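Local atomic coordinates of tyrosine-protein phosphatase YwqE (Bacillus subtilis, PDB entry 3QY7), a protein that removes phosphate from phosphotyrosine residues of the proteins YwqD, YwqF and Ssb as a manganese-dependent tyrosine phosphatase. Residues A[81-93]-A[117-130]. Sequence-based numbering, arbitrary orientation.
Sequences IRIYGEVEQDLAK and YAEQLFYDLQLKGY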
loop_
_atom_site.group_PDB
_atom_site.type_symbol
_atom_site.label_atom_id
_atom_site.label_comp_id
_atom_site.label_asym_id
_atom_site.label_seq_id
_atom_site.Cartn_x
_atom_site.Cartn_y
_atom_site.Cartn_z
ATOM N N ILE A 81 -5.101 6.746 -2.989
ATOM C CA ILE A 81 -5.516 7.850 -3.875
ATOM C C ILE A 81 -5.354 7.458 -5.343
ATOM O O ILE A 81 -4.251 7.394 -5.863
ATOM C CB ILE A 81 -4.693 9.120 -3.568
ATOM C CG1 ILE A 81 -4.790 9.460 -2.072
ATOM C CG2 ILE A 81 -5.142 10.297 -4.478
ATOM C CD1 ILE A 81 -3.786 10.510 -1.595
ATOM N N ARG A 82 -6.475 7.192 -6.006
ATOM C CA ARG A 82 -6.450 7.003 -7.447
ATOM C C ARG A 82 -5.929 8.287 -8.074
ATOM O O ARG A 82 -6.477 9.367 -7.825
ATOM C CB ARG A 82 -7.851 6.689 -7.966
ATOM C CG ARG A 82 -7.958 6.626 -9.494
ATOM C CD ARG A 82 -7.301 5.350 -10.043
ATOM N NE ARG A 82 -7.952 4.138 -9.546
ATOM C CZ ARG A 82 -9.067 3.619 -10.053
ATOM N NH1 ARG A 82 -9.668 4.204 -11.093
ATOM N NH2 ARG A 82 -9.581 2.512 -9.525
ATOM N N ILE A 83 -4.888 8.157 -8.891
ATOM C CA ILE A 83 -4.202 9.311 -9.470
ATOM C C ILE A 83 -5.185 10.227 -10.192
ATOM O O ILE A 83 -6.130 9.764 -10.818
ATOM C CB ILE A 83 -3.046 8.856 -10.407
ATOM C CG1 ILE A 83 -2.094 10.013 -10.748
ATOM C CG2 ILE A 83 -3.583 8.113 -11.644
ATOM C CD1 ILE A 83 -0.786 9.560 -11.400
ATOM N N TYR A 84 -4.974 11.526 -10.033
ATOM C CA TYR A 84 -5.693 12.541 -10.817
ATOM C C TYR A 84 -4.814 13.771 -10.894
ATOM O O TYR A 84 -3.808 13.860 -10.194
ATOM C CB TYR A 84 -7.104 12.831 -10.267
ATOM C CG TYR A 84 -7.167 13.443 -8.885
ATOM C CD1 TYR A 84 -7.047 12.648 -7.744
ATOM C CD2 TYR A 84 -7.375 14.810 -8.714
ATOM C CE1 TYR A 84 -7.123 13.201 -6.480
ATOM C CE2 TYR A 84 -7.448 15.375 -7.449
ATOM C CZ TYR A 84 -7.317 14.561 -6.329
ATOM O OH TYR A 84 -7.397 15.114 -5.065
ATOM N N GLY A 85 -5.167 14.704 -11.778
ATOM C CA GLY A 85 -4.260 15.798 -12.115
ATOM C C GLY A 85 -3.916 16.744 -10.976
ATOM O O GLY A 85 -2.828 17.315 -10.956
ATOM N N GLU A 86 -4.838 16.889 -10.025
ATOM C CA GLU A 86 -4.744 17.918 -8.989
ATOM C C GLU A 86 -4.280 17.377 -7.631
ATOM O O GLU A 86 -4.521 18.005 -6.599
ATOM C CB GLU A 86 -6.094 18.637 -8.829
ATOM C CG GLU A 86 -6.590 19.394 -10.072
ATOM C CD GLU A 86 -7.137 18.481 -11.165
ATOM O OE1 GLU A 86 -7.663 17.392 -10.844
ATOM O OE2 GLU A 86 -7.048 18.859 -12.355
ATOM N N VAL A 87 -3.620 16.217 -7.632
ATOM C CA VAL A 87 -3.117 15.616 -6.386
ATOM C C VAL A 87 -2.203 16.566 -5.597
ATOM O O VAL A 87 -2.358 16.713 -4.385
ATOM C CB VAL A 87 -2.404 14.262 -6.635
ATOM C CG1 VAL A 87 -1.543 13.859 -5.428
ATOM C CG2 VAL A 87 -3.424 13.175 -6.950
ATOM N N GLU A 88 -1.263 17.212 -6.285
ATOM C CA GLU A 88 -0.282 18.069 -5.620
ATOM C C GLU A 88 -0.962 19.260 -4.947
ATOM O O GLU A 88 -0.655 19.598 -3.796
ATOM C CB GLU A 88 0.795 18.517 -6.612
ATOM C CG GLU A 88 2.085 19.018 -5.978
ATOM C CD GLU A 88 2.086 20.517 -5.734
ATOM O OE1 GLU A 88 1.417 21.250 -6.500
ATOM O OE2 GLU A 88 2.759 20.959 -4.781
ATOM N N GLN A 89 -1.906 19.869 -5.658
ATOM C CA GLN A 89 -2.665 20.993 -5.124
ATOM C C GLN A 89 -3.528 20.576 -3.927
ATOM O O GLN A 89 -3.455 21.204 -2.858
ATOM C CB GLN A 89 -3.504 21.633 -6.233
ATOM C CG GLN A 89 -2.647 22.260 -7.343
ATOM C CD GLN A 89 -3.069 21.836 -8.745
ATOM O OE1 GLN A 89 -4.198 21.389 -8.963
ATOM N NE2 GLN A 89 -2.158 21.977 -9.703
ATOM N N ASP A 90 -4.310 19.505 -4.100
ATOM C CA ASP A 90 -5.255 19.041 -3.071
ATOM C C ASP A 90 -4.579 18.568 -1.784
ATOM O O ASP A 90 -5.139 18.703 -0.697
ATOM C CB ASP A 90 -6.185 17.953 -3.618
ATOM C CG ASP A 90 -7.150 18.480 -4.666
ATOM O OD1 ASP A 90 -7.047 19.675 -5.028
ATOM O OD2 ASP A 90 -8.010 17.698 -5.130
ATOM N N LEU A 91 -3.378 18.018 -1.923
ATOM C CA LEU A 91 -2.535 17.648 -0.795
ATOM C C LEU A 91 -2.120 18.891 -0.005
ATOM O O LEU A 91 -2.200 18.907 1.224
ATOM C CB LEU A 91 -1.303 16.905 -1.307
ATOM C CG LEU A 91 -0.448 16.011 -0.414
ATOM C CD1 LEU A 91 -1.271 14.924 0.261
ATOM C CD2 LEU A 91 0.645 15.399 -1.281
ATOM N N ALA A 92 -1.703 19.936 -0.725
ATOM C CA ALA A 92 -1.313 21.203 -0.099
ATOM C C ALA A 92 -2.492 21.868 0.616
ATOM O O ALA A 92 -2.304 22.565 1.620
ATOM C CB ALA A 92 -0.702 22.146 -1.128
ATOM N N LYS A 93 -3.700 21.638 0.108
ATOM C CA LYS A 93 -4.924 22.122 0.751
ATOM C C LYS A 93 -5.422 21.176 1.846
ATOM O O LYS A 93 -6.496 21.386 2.416
ATOM C CB LYS A 93 -6.021 22.356 -0.292
ATOM C CG LYS A 93 -5.798 23.617 -1.120
ATOM C CD LYS A 93 -6.484 23.537 -2.477
ATOM C CE LYS A 93 -6.184 24.778 -3.308
ATOM N NZ LYS A 93 -4.731 24.953 -3.629
ATOM N N TYR A 117 0.897 11.605 -17.493
ATOM C CA TYR A 117 1.387 12.682 -16.629
ATOM C C TYR A 117 1.979 12.185 -15.300
ATOM O O TYR A 117 2.452 12.983 -14.500
ATOM C CB TYR A 117 0.278 13.702 -16.358
ATOM C CG TYR A 117 -0.888 13.131 -15.586
ATOM C CD1 TYR A 117 -1.964 12.553 -16.245
ATOM C CD2 TYR A 117 -0.901 13.162 -14.187
ATOM C CE1 TYR A 117 -3.030 12.026 -15.547
ATOM C CE2 TYR A 117 -1.968 12.631 -13.471
ATOM C CZ TYR A 117 -3.024 12.063 -14.156
ATOM O OH TYR A 117 -4.083 11.530 -13.474
ATOM N N ALA A 118 1.949 10.873 -15.067
ATOM C CA ALA A 118 2.445 10.297 -13.817
ATOM C C ALA A 118 3.861 10.756 -13.448
ATOM O O ALA A 118 4.099 11.174 -12.314
ATOM C CB ALA A 118 2.371 8.755 -13.871
ATOM N N GLU A 119 4.794 10.693 -14.401
ATOM C CA GLU A 119 6.188 11.058 -14.143
ATOM C C GLU A 119 6.331 12.511 -13.690
ATOM O O GLU A 119 7.095 12.800 -12.765
ATOM C CB GLU A 119 7.078 10.810 -15.370
ATOM C CG GLU A 119 8.573 10.922 -15.043
ATOM C CD GLU A 119 9.499 10.720 -16.237
ATOM O OE1 GLU A 119 9.148 9.962 -17.170
ATOM O OE2 GLU A 119 10.604 11.308 -16.219
ATOM N N GLN A 120 5.599 13.401 -14.363
ATOM C CA GLN A 120 5.598 14.832 -14.050
ATOM C C GLN A 120 5.064 15.067 -12.637
ATOM O O GLN A 120 5.687 15.780 -11.840
ATOM C CB GLN A 120 4.784 15.627 -15.094
ATOM C CG GLN A 120 4.932 17.161 -15.007
ATOM C CD GLN A 120 6.384 17.631 -15.055
ATOM O OE1 GLN A 120 7.128 17.332 -15.994
ATOM N NE2 GLN A 120 6.792 18.363 -14.033
ATOM N N LEU A 121 3.934 14.434 -12.323
ATOM C CA LEU A 121 3.347 14.521 -10.977
ATOM C C LEU A 121 4.317 14.075 -9.897
ATOM O O LEU A 121 4.466 14.743 -8.870
ATOM C CB LEU A 121 2.054 13.705 -10.881
ATOM C CG LEU A 121 1.403 13.595 -9.487
ATOM C CD1 LEU A 121 0.994 14.949 -8.944
ATOM C CD2 LEU A 121 0.221 12.677 -9.564
ATOM N N PHE A 122 4.963 12.935 -10.132
ATOM C CA PHE A 122 5.878 12.355 -9.162
ATOM C C PHE A 122 7.111 13.245 -8.967
ATOM O O PHE A 122 7.664 13.340 -7.858
ATOM C CB PHE A 122 6.261 10.932 -9.600
ATOM C CG PHE A 122 5.145 9.906 -9.428
ATOM C CD1 PHE A 122 3.844 10.288 -9.088
ATOM C CD2 PHE A 122 5.408 8.557 -9.632
ATOM C CE1 PHE A 122 2.822 9.350 -8.929
ATOM C CE2 PHE A 122 4.385 7.605 -9.488
ATOM C CZ PHE A 122 3.103 8.001 -9.136
ATOM N N TYR A 123 7.542 13.885 -10.058
ATOM C CA TYR A 123 8.660 14.825 -10.005
ATOM C C TYR A 123 8.301 16.033 -9.142
ATOM O O TYR A 123 9.078 16.452 -8.267
ATOM C CB TYR A 123 9.046 15.283 -11.412
ATOM C CG TYR A 123 10.140 16.323 -11.407
ATOM C CD1 TYR A 123 11.479 15.955 -11.289
ATOM C CD2 TYR A 123 9.831 17.673 -11.491
ATOM C CE1 TYR A 123 12.490 16.913 -11.271
ATOM C CE2 TYR A 123 10.824 18.632 -11.470
ATOM C CZ TYR A 123 12.148 18.250 -11.359
ATOM O OH TYR A 123 13.132 19.220 -11.342
ATOM N N ASP A 124 7.108 16.558 -9.387
ATOM C CA ASP A 124 6.576 17.684 -8.645
ATOM C C ASP A 124 6.477 17.349 -7.159
ATOM O O ASP A 124 6.898 18.144 -6.312
ATOM C CB ASP A 124 5.214 18.092 -9.207
ATOM C CG ASP A 124 5.305 18.692 -10.608
ATOM O OD1 ASP A 124 6.417 19.082 -11.042
ATOM O OD2 ASP A 124 4.253 18.787 -11.266
ATOM N N LEU A 125 5.971 16.157 -6.834
ATOM C CA LEU A 125 5.820 15.769 -5.427
ATOM C C LEU A 125 7.160 15.644 -4.702
ATOM O O LEU A 125 7.286 16.076 -3.559
ATOM C CB LEU A 125 4.966 14.491 -5.287
ATOM C CG LEU A 125 3.497 14.564 -5.717
ATOM C CD1 LEU A 125 2.901 13.150 -5.749
ATOM C CD2 LEU A 125 2.641 15.479 -4.815
ATOM N N GLN A 126 8.166 15.080 -5.374
ATOM C CA GLN A 126 9.499 14.963 -4.794
ATOM C C GLN A 126 10.115 16.321 -4.505
ATOM O O GLN A 126 10.816 16.488 -3.511
ATOM C CB GLN A 126 10.429 14.151 -5.694
ATOM C CG GLN A 126 10.194 12.651 -5.632
ATOM C CD GLN A 126 11.139 11.894 -6.546
ATOM O OE1 GLN A 126 12.295 11.631 -6.193
ATOM N NE2 GLN A 126 10.653 11.542 -7.733
ATOM N N LEU A 127 9.873 17.276 -5.398
ATOM C CA LEU A 127 10.357 18.645 -5.204
ATOM C C LEU A 127 9.718 19.309 -3.988
ATOM O O LEU A 127 10.303 20.212 -3.395
ATOM C CB LEU A 127 10.106 19.489 -6.456
ATOM C CG LEU A 127 11.055 19.383 -7.656
ATOM C CD1 LEU A 127 10.888 20.625 -8.509
ATOM C CD2 LEU A 127 12.520 19.235 -7.261
ATOM N N LYS A 128 8.521 18.850 -3.635
ATOM C CA LYS A 128 7.822 19.281 -2.419
ATOM C C LYS A 128 8.200 18.433 -1.199
ATOM O O LYS A 128 7.766 18.718 -0.079
ATOM C CB LYS A 128 6.302 19.250 -2.628
ATOM C CG LYS A 128 5.743 20.366 -3.499
ATOM C CD LYS A 128 5.610 21.677 -2.731
ATOM C CE LYS A 128 5.335 22.831 -3.680
ATOM N NZ LYS A 128 6.576 23.221 -4.409
ATOM N N GLY A 129 8.995 17.385 -1.416
ATOM C CA GLY A 129 9.523 16.571 -0.331
ATOM C C GLY A 129 8.677 15.341 -0.050
ATOM O O GLY A 129 8.895 14.653 0.939
ATOM N N TYR A 130 7.706 15.083 -0.913
ATOM C CA TYR A 130 6.948 13.818 -0.863
ATOM C C TYR A 130 7.643 12.668 -1.607
ATOM O O TYR A 130 8.487 12.883 -2.491
ATOM C CB TYR A 130 5.546 14.015 -1.431
ATOM C CG TYR A 130 4.604 14.800 -0.535
ATOM C CD1 TYR A 130 3.899 14.160 0.493
ATOM C CD2 TYR A 130 4.408 16.178 -0.715
ATOM C CE1 TYR A 130 3.034 14.857 1.320
ATOM C CE2 TYR A 130 3.536 16.893 0.117
ATOM C CZ TYR A 130 2.862 16.225 1.133
ATOM O OH TYR A 130 1.994 16.909 1.965
#
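L91 meets Y130 over one face of the phenol ring: CD2 lies 3.5 Å from the ring centroid and 15° off the normal, a CH-pi contact offset toward CZ. From here a run of apolar side chains joins the loop after strand 80-82 and helix 87-92 to helix 118-127 and its flanks, on the outside of the TIM-like barrel; the N-to-C directions of the two helices differ by 32°, the axes coming within 10.6 Å. L125 CD2 touches L91 CD2 and runs alongside E88, 3.8 Å from its CG. One turn earlier, L121 splits its methyls, CD1 facing V87 and CD2 reaching I83 CG1 at 3.7 Å. I83 is extended, with CG1 trans to the main-chain nitrogen (chi1 -166°), which carries CD1 to the methyl of A118; Y117 comes from the opposite direction to I83, its CE2 against I83 CG1 and its OH 3.3 Å from Y84 CA. On the barrel side, V87 and L91 touch I105 of strand 104-108. Beyond L125, the bent chain of E88 lays OE2 against the methylenes of K128, yet NZ stays 4.5 Å from OE2, too far for a salt bridge. Cohesion between the two segments therefore rests on shape and hydrophobic burial, the E88-K128 charges probably adding only modest attraction.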